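Hut operon positive regulatory protein (Bacillus subtilis, PDB 4H4L) binds regulatory sequences on the hut mRNA when histidine is present, suppressing transcription termination and so switching on the operon for histidine utilization. Local coordinates at residues 77-80 against 81-85; 90-93 against 94-97. The protein carries 1 engineered substitution. All coordinates share one frame; numbering follows the deposited sequence.

Contact 1. Residues 77-80 against 81-85; sequences HATM and EALHG. With ZN (zinc ion), chain N; HIS (histidine), chain M.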
loop_
_atom_site.group_PDB
_atom_site.type_symbol
_atom_site.label_atom_id
_atom_site.label_comp_id
_atom_site.label_asym_id
_atom_site.label_seq_id
_atom_site.Cartn_x
_atom_site.Cartn_y
_atom_site.Cartn_z
ATOM N N HIS A 77 9.262 3.487 -14.422
ATOM C CA HIS A 77 8.800 2.376 -13.646
ATOM C C HIS A 77 9.857 1.620 -12.925
ATOM O O HIS A 77 9.596 1.135 -11.818
ATOM C CB HIS A 77 7.932 1.473 -14.483
ATOM C CG HIS A 77 6.557 2.031 -14.693
ATOM N ND1 HIS A 77 5.604 1.956 -13.764
ATOM C CD2 HIS A 77 6.006 2.718 -15.759
ATOM C CE1 HIS A 77 4.496 2.558 -14.203
ATOM N NE2 HIS A 77 4.734 3.014 -15.434
ATOM N N ALA A 78 11.054 1.524 -13.502
ATOM C CA ALA A 78 12.119 0.752 -12.847
ATOM C C ALA A 78 12.540 1.478 -11.589
ATOM O O ALA A 78 12.892 0.871 -10.576
ATOM C CB ALA A 78 13.292 0.563 -13.774
ATOM N N THR A 79 12.438 2.798 -11.659
ATOM C CA THR A 79 12.714 3.653 -10.537
ATOM C C THR A 79 11.693 3.474 -9.438
ATOM O O THR A 79 12.103 3.326 -8.283
ATOM C CB THR A 79 12.746 5.120 -10.968
ATOM O OG1 THR A 79 13.706 5.272 -12.015
ATOM C CG2 THR A 79 13.101 6.033 -9.772
ATOM N N MET A 80 10.389 3.512 -9.775
ATOM C CA MET A 80 9.313 3.305 -8.770
ATOM C C MET A 80 9.665 2.075 -8.000
ATOM O O MET A 80 9.671 2.071 -6.765
ATOM C CB MET A 80 7.940 2.999 -9.369
ATOM C CG MET A 80 7.234 4.136 -10.052
ATOM S SD MET A 80 6.232 5.008 -8.866
ATOM C CE MET A 80 7.443 6.265 -8.431
ATOM N N GLU A 81 9.969 1.027 -8.750
ATOM C CA GLU A 81 10.285 -0.226 -8.142
ATOM C C GLU A 81 11.474 -0.139 -7.198
ATOM O O GLU A 81 11.406 -0.663 -6.094
ATOM C CB GLU A 81 10.416 -1.325 -9.191
ATOM C CG GLU A 81 9.118 -2.073 -9.303
ATOM C CD GLU A 81 9.054 -2.978 -10.496
ATOM O OE1 GLU A 81 8.160 -2.759 -11.368
ATOM O OE2 GLU A 81 9.875 -3.922 -10.530
ATOM N N ALA A 82 12.518 0.568 -7.581
ATOM C CA ALA A 82 13.664 0.742 -6.678
ATOM C C ALA A 82 13.328 1.555 -5.448
ATOM O O ALA A 82 13.827 1.283 -4.378
ATOM C CB ALA A 82 14.876 1.343 -7.411
ATOM N N LEU A 83 12.497 2.578 -5.601
ATOM C CA LEU A 83 12.075 3.400 -4.443
ATOM C C LEU A 83 11.206 2.594 -3.441
ATOM O O LEU A 83 11.106 2.974 -2.257
ATOM C CB LEU A 83 11.311 4.638 -4.920
ATOM C CG LEU A 83 11.957 5.847 -5.584
ATOM C CD1 LEU A 83 10.908 6.665 -6.330
ATOM C CD2 LEU A 83 12.595 6.697 -4.504
ATOM N N HIS A 84 10.576 1.498 -3.900
ATOM C CA HIS A 84 9.844 0.646 -2.954
ATOM C C HIS A 84 10.779 0.082 -1.918
ATOM O O HIS A 84 10.409 -0.020 -0.761
ATOM C CB HIS A 84 9.058 -0.467 -3.616
ATOM C CG HIS A 84 7.631 -0.106 -3.929
ATOM N ND1 HIS A 84 7.221 0.226 -5.188
ATOM C CD2 HIS A 84 6.493 -0.032 -3.108
ATOM C CE1 HIS A 84 5.882 0.500 -5.176
ATOM N NE2 HIS A 84 5.434 0.332 -3.904
ATOM N N GLY A 85 12.002 -0.259 -2.330
ATOM C CA GLY A 85 13.032 -0.728 -1.428
ATOM C C GLY A 85 13.431 0.344 -0.461
ATOM O O GLY A 85 13.520 0.114 0.738
HETATM ZN ZN ZN N . 3.076 3.627 -16.661
HETATM N N HIS M . 5.967 10.506 -14.569
HETATM C CA HIS M . 5.529 9.168 -15.035
HETATM C C HIS M . 6.015 8.981 -16.408
HETATM O O HIS M . 7.216 9.118 -16.570
HETATM C CB HIS M . 4.013 8.987 -14.996
HETATM C CG HIS M . 3.570 7.554 -15.192
HETATM N ND1 HIS M . 2.638 6.945 -14.396
HETATM C CD2 HIS M . 4.002 6.599 -16.086
HETATM C CE1 HIS M . 2.475 5.684 -14.797
HETATM N NE2 HIS M . 3.318 5.483 -15.826
HETATM O OXT HIS M . 5.246 8.688 -17.333
#

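Contact 2. Residues 90-93 against 94-97; sequences EMLL and GSLL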
loop_
_atom_site.group_PDB
_atom_site.type_symbol
_atom_site.label_atom_id
_atom_site.label_comp_id
_atom_site.label_asym_id
_atom_site.label_seq_id
_atom_site.Cartn_x
_atom_site.Cartn_y
_atom_site.Cartn_z
ATOM N N GLU A 90 5.203 3.252 2.255
ATOM C CA GLU A 90 4.693 4.528 1.800
ATOM C C GLU A 90 5.861 5.154 1.095
ATOM O O GLU A 90 6.948 5.276 1.675
ATOM C CB GLU A 90 4.243 5.408 2.974
ATOM C CG GLU A 90 3.087 4.819 3.794
ATOM C CD GLU A 90 1.753 4.652 3.032
ATOM O OE1 GLU A 90 1.425 5.477 2.128
ATOM O OE2 GLU A 90 1.015 3.675 3.352
ATOM N N MET A 91 5.633 5.547 -0.152
ATOM C CA MET A 91 6.685 6.088 -0.994
ATOM C C MET A 91 6.654 7.586 -0.824
ATOM O O MET A 91 6.323 8.321 -1.761
ATOM C CB MET A 91 6.476 5.688 -2.455
ATOM C CG MET A 91 7.761 5.692 -3.263
ATOM S SD MET A 91 7.535 5.106 -4.968
ATOM C CE MET A 91 7.289 3.361 -4.656
ATOM N N LEU A 92 7.000 8.009 0.397
ATOM C CA LEU A 92 6.983 9.390 0.832
ATOM C C LEU A 92 8.208 9.630 1.680
ATOM O O LEU A 92 8.598 8.771 2.463
ATOM C CB LEU A 92 5.766 9.655 1.712
ATOM C CG LEU A 92 4.388 9.404 1.108
ATOM C CD1 LEU A 92 3.416 9.034 2.214
ATOM C CD2 LEU A 92 3.928 10.637 0.359
ATOM N N LEU A 93 8.794 10.811 1.522
ATOM C CA LEU A 93 9.887 11.253 2.347
ATOM C C LEU A 93 9.439 12.400 3.224
ATOM O O LEU A 93 8.945 12.172 4.299
ATOM C CB LEU A 93 11.067 11.670 1.468
ATOM C CG LEU A 93 11.524 10.541 0.544
ATOM C CD1 LEU A 93 12.526 11.057 -0.489
ATOM C CD2 LEU A 93 12.108 9.386 1.348
ATOM N N GLY A 94 9.612 13.631 2.753
ATOM C CA GLY A 94 9.283 14.836 3.494
ATOM C C GLY A 94 7.869 14.837 4.043
ATOM O O GLY A 94 7.649 15.237 5.184
ATOM N N SER A 95 6.895 14.354 3.289
ATOM C CA SER A 95 5.557 14.369 3.841
ATOM C C SER A 95 5.382 13.317 4.955
ATOM O O SER A 95 4.340 13.262 5.566
ATOM C CB SER A 95 4.492 14.261 2.735
ATOM O OG SER A 95 4.375 12.932 2.283
ATOM N N LEU A 96 6.396 12.477 5.183
ATOM C CA LEU A 96 6.472 11.656 6.388
ATOM C C LEU A 96 7.714 11.954 7.238
ATOM O O LEU A 96 8.148 11.071 8.003
ATOM C CB LEU A 96 6.456 10.167 6.066
ATOM C CG LEU A 96 5.117 9.510 5.763
ATOM C CD1 LEU A 96 5.350 8.032 5.521
ATOM C CD2 LEU A 96 4.120 9.765 6.892
ATOM N N LEU A 97 8.263 13.178 7.080
ATOM C CA LEU A 97 9.321 13.723 7.904
ATOM C C LEU A 97 10.526 12.809 7.880
ATOM O O LEU A 97 11.142 12.528 8.909
ATOM C CB LEU A 97 8.855 13.964 9.349
ATOM C CG LEU A 97 9.724 14.797 10.324
ATOM C CD1 LEU A 97 9.785 16.273 9.981
ATOM C CD2 LEU A 97 9.153 14.704 11.708
HETATM O O HOH W 1 7.101 13.327 0.173
#

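Contact 1. Residues 77-80 against 81-85
Thr79 and Leu83 sit one turn apart on the helix 70-87, their side chains running side by side in the same direction with Thr79 CG2 4.1 Å from Leu83 CD1. The same methyl also receives Met80, where bends at chi2 and chi3 (-90° and 94°) fold the chain back, leaving Met80 CE 4.1 Å from Leu83 CD1. Leu83 and Met80 both rest on Ile51 of helix 47-60.

The backbone bonds are those of an alpha helix. Leu83 N reaches Thr79 O at 2.8 Å, almost in line with the carbonyl. Met80 O accepts His84 N at 3.1 Å and, weakly, His84 ND1 at 3.4 Å. Thr79 OG1 turns back to Leu75 O, while Glu81 OE2 forms a salt bridge to Arg88 of a second subunit.

At the start of the segment, His77 NE2 binds the zinc ion at 2.1 Å, and the free histidine ligand binds it through its own NE2 at 2.0 Å. His73 of the same chain and His138 of a third subunit complete a site of four imidazole nitrogens. Zinc thus ties the effector histidine to two subunits at once, consistent with activation through metal-guided histidine binding.

Contact 2. Residues 90-93 against 94-97
Leu92 and Leu96 meet across a type I beta turn, Leu93 to Leu96, with Gly94 and Ser95 as its 3-10 corner, in the loop between helix 70-87 and strand 99-109. The two leucine side chains meet at a slant, with Leu92 CD1 4.0 Å from Leu96 CD1. Leu96 carries its CG anti to its own carbonyl carbon (chi1 -80°), and with CD1 extended beyond it (chi2 -178°) that methyl lies back along the chain, where it also touches Glu90 CB at 3.8 Å. One methyl therefore bridges two residues of segment 90-93.

The other branch of Leu92 is turned to the serine. A chi1 of 78° sets Ser95 OG against this side chain, 3.7 Å from Leu92 CG; the 3.0 Å between Leu92 CD2 and Ser95 OG is shorter than normal contact and doubtful in its exact value. Cutting Leu92 back to an alanine would probably leave Leu96 CD1 without its methyl neighbour and Ser95 OG freer to turn; packing against Leu92 of the third and fifth subunits is likely to suffer too.

The turn itself is closed by Leu96 N donating to Leu93 O at 2.7 Å, from well above the carbonyl plane. Just upstream, Met91 centres an inverse gamma turn, and its side chain packs on helix 70-87. Leu97, at the far end, lines a histidine pocket. On one face of the turn a water accepts a hydrogen bond from Ser95 N at 3.3 Å and a weak one from Leu93 N.

Contact 1 comes first along the chain, in the middle and later part of helix 70-87; contact 2 follows in the loop that leads to strand 99-109. Their centres are 15 Å apart on the same side of the chain's centre, yet they touch through Met91, whose CE comes 3.2 Å from His84 ND1 and whose SD packs on Leu83. Both also face the third subunit. In the hexamer, Met80 of contact 1 packs on Leu96 of that subunit, while the chain's own Leu96 lies on Met80 of the fifth. Each contact belongs to a histidine pocket, through His77 and Leu97 respectively, which is consistent with a link between subunit packing and effector binding.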